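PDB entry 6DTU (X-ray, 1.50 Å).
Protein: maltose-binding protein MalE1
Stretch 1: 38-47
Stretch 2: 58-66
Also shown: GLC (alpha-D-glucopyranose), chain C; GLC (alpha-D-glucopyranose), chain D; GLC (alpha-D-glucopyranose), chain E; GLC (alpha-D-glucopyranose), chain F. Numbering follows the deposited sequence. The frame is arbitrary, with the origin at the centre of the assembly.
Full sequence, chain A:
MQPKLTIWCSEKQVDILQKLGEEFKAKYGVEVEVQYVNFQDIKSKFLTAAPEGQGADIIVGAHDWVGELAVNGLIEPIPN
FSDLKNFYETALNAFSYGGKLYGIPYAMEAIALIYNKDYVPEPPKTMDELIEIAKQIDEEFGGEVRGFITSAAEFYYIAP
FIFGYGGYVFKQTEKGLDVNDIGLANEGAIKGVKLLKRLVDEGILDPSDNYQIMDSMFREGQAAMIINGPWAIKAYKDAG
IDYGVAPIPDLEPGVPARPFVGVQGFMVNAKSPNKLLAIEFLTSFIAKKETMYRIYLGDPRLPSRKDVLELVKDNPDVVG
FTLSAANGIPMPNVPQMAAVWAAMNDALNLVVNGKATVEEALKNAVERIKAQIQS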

# COMPACT_ATOMS: atom_id res chain seq x y z
N ASN A 38 -5.28 -12.18 -5.40
CA ASN A 38 -5.27 -11.45 -4.14
C ASN A 38 -3.94 -10.74 -3.95
O ASN A 38 -2.87 -11.32 -4.17
CB ASN A 38 -5.48 -12.47 -3.01
CG ASN A 38 -5.52 -11.84 -1.63
OD1 ASN A 38 -6.13 -10.79 -1.41
ND2 ASN A 38 -4.81 -12.46 -0.69
N PHE A 39 -3.99 -9.46 -3.55
CA PHE A 39 -2.79 -8.64 -3.56
C PHE A 39 -1.65 -9.27 -2.77
O PHE A 39 -0.51 -9.33 -3.25
CB PHE A 39 -3.08 -7.23 -3.04
CG PHE A 39 -1.85 -6.38 -2.96
CD1 PHE A 39 -1.37 -5.74 -4.09
CD2 PHE A 39 -1.11 -6.31 -1.79
CE1 PHE A 39 -0.22 -4.98 -4.05
CE2 PHE A 39 0.05 -5.57 -1.75
CZ PHE A 39 0.49 -4.90 -2.87
N GLN A 40 -1.92 -9.71 -1.54
CA GLN A 40 -0.90 -10.31 -0.69
C GLN A 40 -0.38 -11.63 -1.23
O GLN A 40 0.58 -12.17 -0.67
CB GLN A 40 -1.45 -10.64 0.70
CG GLN A 40 -1.91 -9.49 1.57
CD GLN A 40 -0.83 -8.81 2.37
OE1 GLN A 40 -0.50 -7.65 2.12
NE2 GLN A 40 -0.29 -9.52 3.37
N ASP A 41 -1.01 -12.17 -2.27
CA ASP A 41 -0.57 -13.41 -2.87
C ASP A 41 0.16 -13.22 -4.19
O ASP A 41 0.75 -14.18 -4.70
CB ASP A 41 -1.76 -14.37 -3.05
CG ASP A 41 -2.28 -14.90 -1.73
OD1 ASP A 41 -1.46 -15.03 -0.79
OD2 ASP A 41 -3.49 -15.15 -1.61
N ILE A 42 0.18 -12.01 -4.74
CA ILE A 42 0.80 -11.82 -6.05
C ILE A 42 2.28 -12.17 -6.01
O ILE A 42 2.79 -12.91 -6.87
CB ILE A 42 0.57 -10.39 -6.57
CG1 ILE A 42 -0.91 -10.17 -6.89
CG2 ILE A 42 1.45 -10.11 -7.79
CD1 ILE A 42 -1.22 -8.72 -7.30
N LYS A 43 3.01 -11.59 -5.06
CA LYS A 43 4.47 -11.78 -5.06
C LYS A 43 4.84 -13.22 -4.73
O LYS A 43 5.77 -13.78 -5.34
CB LYS A 43 5.18 -10.82 -4.10
CG LYS A 43 6.67 -11.09 -4.10
CD LYS A 43 7.48 -9.88 -3.66
CE LYS A 43 7.27 -9.55 -2.19
NZ LYS A 43 7.81 -10.59 -1.28
N SER A 44 4.17 -13.81 -3.75
CA SER A 44 4.47 -15.18 -3.37
C SER A 44 4.12 -16.16 -4.49
O SER A 44 4.91 -17.07 -4.79
CB SER A 44 3.77 -15.54 -2.05
OG SER A 44 2.38 -15.24 -2.13
N LYS A 45 2.98 -15.95 -5.16
CA LYS A 45 2.65 -16.76 -6.32
C LYS A 45 3.68 -16.58 -7.43
O LYS A 45 4.04 -17.54 -8.12
CB LYS A 45 1.25 -16.41 -6.82
CG LYS A 45 0.68 -17.34 -7.89
CD LYS A 45 -0.62 -16.80 -8.47
CE LYS A 45 -1.23 -17.77 -9.49
NZ LYS A 45 -1.77 -18.99 -8.85
N PHE A 46 4.17 -15.34 -7.62
CA PHE A 46 5.13 -15.08 -8.68
C PHE A 46 6.48 -15.72 -8.36
O PHE A 46 7.13 -16.29 -9.24
CB PHE A 46 5.24 -13.57 -8.89
CG PHE A 46 6.00 -13.19 -10.11
CD1 PHE A 46 5.45 -13.35 -11.37
CD2 PHE A 46 7.27 -12.63 -9.99
CE1 PHE A 46 6.14 -12.99 -12.50
CE2 PHE A 46 7.97 -12.28 -11.13
CZ PHE A 46 7.39 -12.45 -12.38
N LEU A 47 6.91 -15.64 -7.11
CA LEU A 47 8.15 -16.31 -6.72
C LEU A 47 8.08 -17.80 -7.00
O LEU A 47 9.07 -18.42 -7.39
CB LEU A 47 8.42 -16.07 -5.23
CG LEU A 47 8.87 -14.66 -4.85
CD1 LEU A 47 8.73 -14.44 -3.33
CD2 LEU A 47 10.29 -14.49 -5.27
N ILE A 58 3.14 -9.94 -16.96
CA ILE A 58 3.17 -8.65 -16.30
C ILE A 58 2.49 -8.79 -14.95
O ILE A 58 1.42 -9.41 -14.86
CB ILE A 58 2.42 -7.62 -17.16
CG1 ILE A 58 3.14 -7.39 -18.49
CG2 ILE A 58 2.20 -6.32 -16.42
CD1 ILE A 58 2.31 -6.57 -19.49
N ILE A 59 3.09 -8.24 -13.89
CA ILE A 59 2.45 -8.21 -12.58
C ILE A 59 2.29 -6.75 -12.17
O ILE A 59 3.12 -5.90 -12.49
CB ILE A 59 3.16 -9.07 -11.50
CG1 ILE A 59 4.59 -8.55 -11.25
CG2 ILE A 59 3.12 -10.54 -11.88
CD1 ILE A 59 5.29 -9.23 -10.07
N VAL A 60 1.22 -6.48 -11.43
CA VAL A 60 0.94 -5.14 -10.94
C VAL A 60 1.04 -5.18 -9.42
O VAL A 60 0.41 -6.01 -8.78
CB VAL A 60 -0.45 -4.66 -11.39
CG1 VAL A 60 -0.70 -3.24 -10.91
CG2 VAL A 60 -0.63 -4.79 -12.92
N GLY A 61 1.81 -4.26 -8.85
CA GLY A 61 1.94 -4.28 -7.40
C GLY A 61 2.84 -3.19 -6.89
O GLY A 61 3.08 -2.19 -7.57
N ALA A 62 3.30 -3.37 -5.66
CA ALA A 62 3.96 -2.30 -4.93
C ALA A 62 5.48 -2.33 -5.09
O ALA A 62 6.08 -3.38 -5.34
CB ALA A 62 3.59 -2.33 -3.45
N HIS A 63 6.08 -1.16 -4.92
CA HIS A 63 7.50 -1.01 -5.22
C HIS A 63 8.40 -1.69 -4.20
O HIS A 63 9.57 -1.93 -4.51
CB HIS A 63 7.87 0.47 -5.32
CG HIS A 63 8.03 1.13 -3.99
ND1 HIS A 63 6.98 1.74 -3.33
CD2 HIS A 63 9.11 1.28 -3.20
CE1 HIS A 63 7.42 2.24 -2.19
NE2 HIS A 63 8.71 1.99 -2.09
N ASP A 64 7.90 -2.00 -3.00
CA ASP A 64 8.76 -2.72 -2.06
C ASP A 64 9.17 -4.08 -2.59
O ASP A 64 10.17 -4.64 -2.11
CB ASP A 64 8.09 -2.89 -0.69
CG ASP A 64 6.80 -3.72 -0.75
OD1 ASP A 64 5.84 -3.22 -1.37
OD2 ASP A 64 6.77 -4.84 -0.19
N TRP A 65 8.46 -4.62 -3.58
CA TRP A 65 8.81 -5.91 -4.14
C TRP A 65 10.07 -5.85 -5.01
O TRP A 65 10.67 -6.90 -5.26
CB TRP A 65 7.71 -6.41 -5.06
CG TRP A 65 6.34 -6.52 -4.50
CD1 TRP A 65 5.95 -6.34 -3.19
CD2 TRP A 65 5.16 -6.85 -5.23
NE1 TRP A 65 4.59 -6.55 -3.07
CE2 TRP A 65 4.08 -6.86 -4.31
CE3 TRP A 65 4.90 -7.14 -6.58
CZ2 TRP A 65 2.76 -7.16 -4.69
CZ3 TRP A 65 3.59 -7.43 -6.96
CH2 TRP A 65 2.54 -7.40 -6.03
N VAL A 66 10.49 -4.66 -5.45
CA VAL A 66 11.42 -4.57 -6.58
C VAL A 66 12.76 -5.22 -6.27
O VAL A 66 13.28 -6.00 -7.07
CB VAL A 66 11.59 -3.10 -7.04
CG1 VAL A 66 12.74 -2.99 -8.00
CG2 VAL A 66 10.33 -2.59 -7.68
C1 GLC C . 2.35 -3.88 1.80
C2 GLC C . 3.43 -4.37 0.92
C3 GLC C . 3.33 -5.84 0.67
C4 GLC C . 3.38 -6.62 1.93
C5 GLC C . 2.25 -6.17 2.89
C6 GLC C . 2.37 -6.78 4.15
O2 GLC C . 3.35 -3.68 -0.36
O3 GLC C . 4.42 -6.27 -0.21
O4 GLC C . 3.18 -8.02 1.59
O5 GLC C . 2.36 -4.63 3.07
O6 GLC C . 1.27 -6.35 4.94
C1 GLC D . 4.35 -8.80 1.67
C2 GLC D . 4.34 -9.78 0.56
C3 GLC D . 3.29 -10.80 0.77
C4 GLC D . 3.44 -11.51 2.08
C5 GLC D . 3.33 -10.52 3.26
C6 GLC D . 3.52 -11.11 4.55
O2 GLC D . 4.08 -9.05 -0.71
O3 GLC D . 3.39 -11.76 -0.33
O4 GLC D . 2.41 -12.51 2.20
O5 GLC D . 4.42 -9.46 2.99
O6 GLC D . 4.80 -11.69 4.60
C1 GLC E . -2.36 -1.99 0.21
C2 GLC E . -1.06 -1.36 -0.16
C3 GLC E . 0.03 -2.33 -0.14
C4 GLC E . 0.15 -2.99 1.23
C5 GLC E . -1.19 -3.63 1.68
C6 GLC E . -1.18 -4.03 3.06
O2 GLC E . -1.19 -0.89 -1.53
O3 GLC E . 1.32 -1.67 -0.39
O4 GLC E . 1.13 -4.09 1.16
O5 GLC E . -2.25 -2.54 1.56
O6 GLC E . -2.30 -4.87 3.29
C1 GLC F . -6.01 -3.94 -2.99
C2 GLC F . -5.08 -2.89 -3.44
C3 GLC F . -3.77 -2.99 -2.77
C4 GLC F . -3.91 -2.94 -1.29
C5 GLC F . -4.80 -4.11 -0.80
C6 GLC F . -5.15 -4.03 0.55
O1 GLC F . -5.55 -5.19 -3.39
O2 GLC F . -4.93 -3.04 -4.89
O3 GLC F . -2.96 -1.86 -3.26
O4 GLC F . -2.60 -3.05 -0.67
O5 GLC F . -6.13 -3.94 -1.55
O6 GLC F . -5.84 -5.23 0.92

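A helix can be fastened to a strand without a single hydrogen bond between them, provided that its inward-facing side chains are apolar, or apolar along most of their length. Maltose-binding protein MalE1 offers a compact example. Helix 39-47 crosses strand 58-62 at 127° between their N-to-C directions, with the axes 8.9 Å apart at their closest, and the two stretches bury 432 Å² between them.

Asn38 makes no contact with the second stretch, but it bonds to Asp41 twice: Asn38 ND2 donates to Asp41 OD2 at 3.1 Å, and Asn38 O accepts from Asp41 N at 2.8 Å. Phe39 follows. Its CA-to-CB bond points sideways, yet the t rotamer carries the ring closer, so that CZ lies 3.7 Å from Trp65 CZ2 and 4.1 Å from Ala62 CB. The two aromatic planes meet obliquely, at 35°. CE1 of Phe39 also comes within 4.0 Å of Gly61 CA. Glycine suits this position because a CB here would fall about 2.0 Å from Trp65 CH2; its absence leaves room for the indole.

The CA-to-CB bonds of Gln40 and Asp41 point away from the second stretch, and Gln40 turns to the sugar instead: its backbone O accepts a hydrogen bond from O3 of the chain D glucose at 2.9 Å.

The CA-to-CB bond of Ile42 points toward the second stretch, and the residue touches three residues there. CG2 packs 3.4 Å from Trp65 CH2 and 4.2 Å from Ile59 CB, while CD1 reaches to 3.5 Å from Val60 O. A branched aliphatic side chain suits such a site, offering apolar surface to the indole and the strand together. Lys43, one residue on, shows how a charged residue can serve in a buried contact. Its methylene chain lies over the indole face, with CD 4.0 Å from the centroid of the Trp65 five-membered ring and CE 3.6 Å from Trp65 CD1. NZ, 5.5 Å from that centroid, adds at most a weak attraction.

Ser44 and Lys45 lie out of reach, and the helix next presents Phe46, a turn after Ile42. Ile59 CD1 sits over its ring, 4.0 Å from the centroid, and Phe46 CD1 approaches Ile59 CG2 to 3.7 Å.

Trp65 gives up the most surface, 99 Å², and does double duty: while its rings pack against Phe39, Ile42 and Lys43, NE1 donates to O3 of the chain C glucose at 2.9 Å. The residue with the largest share of the contact is also one that binds sugar.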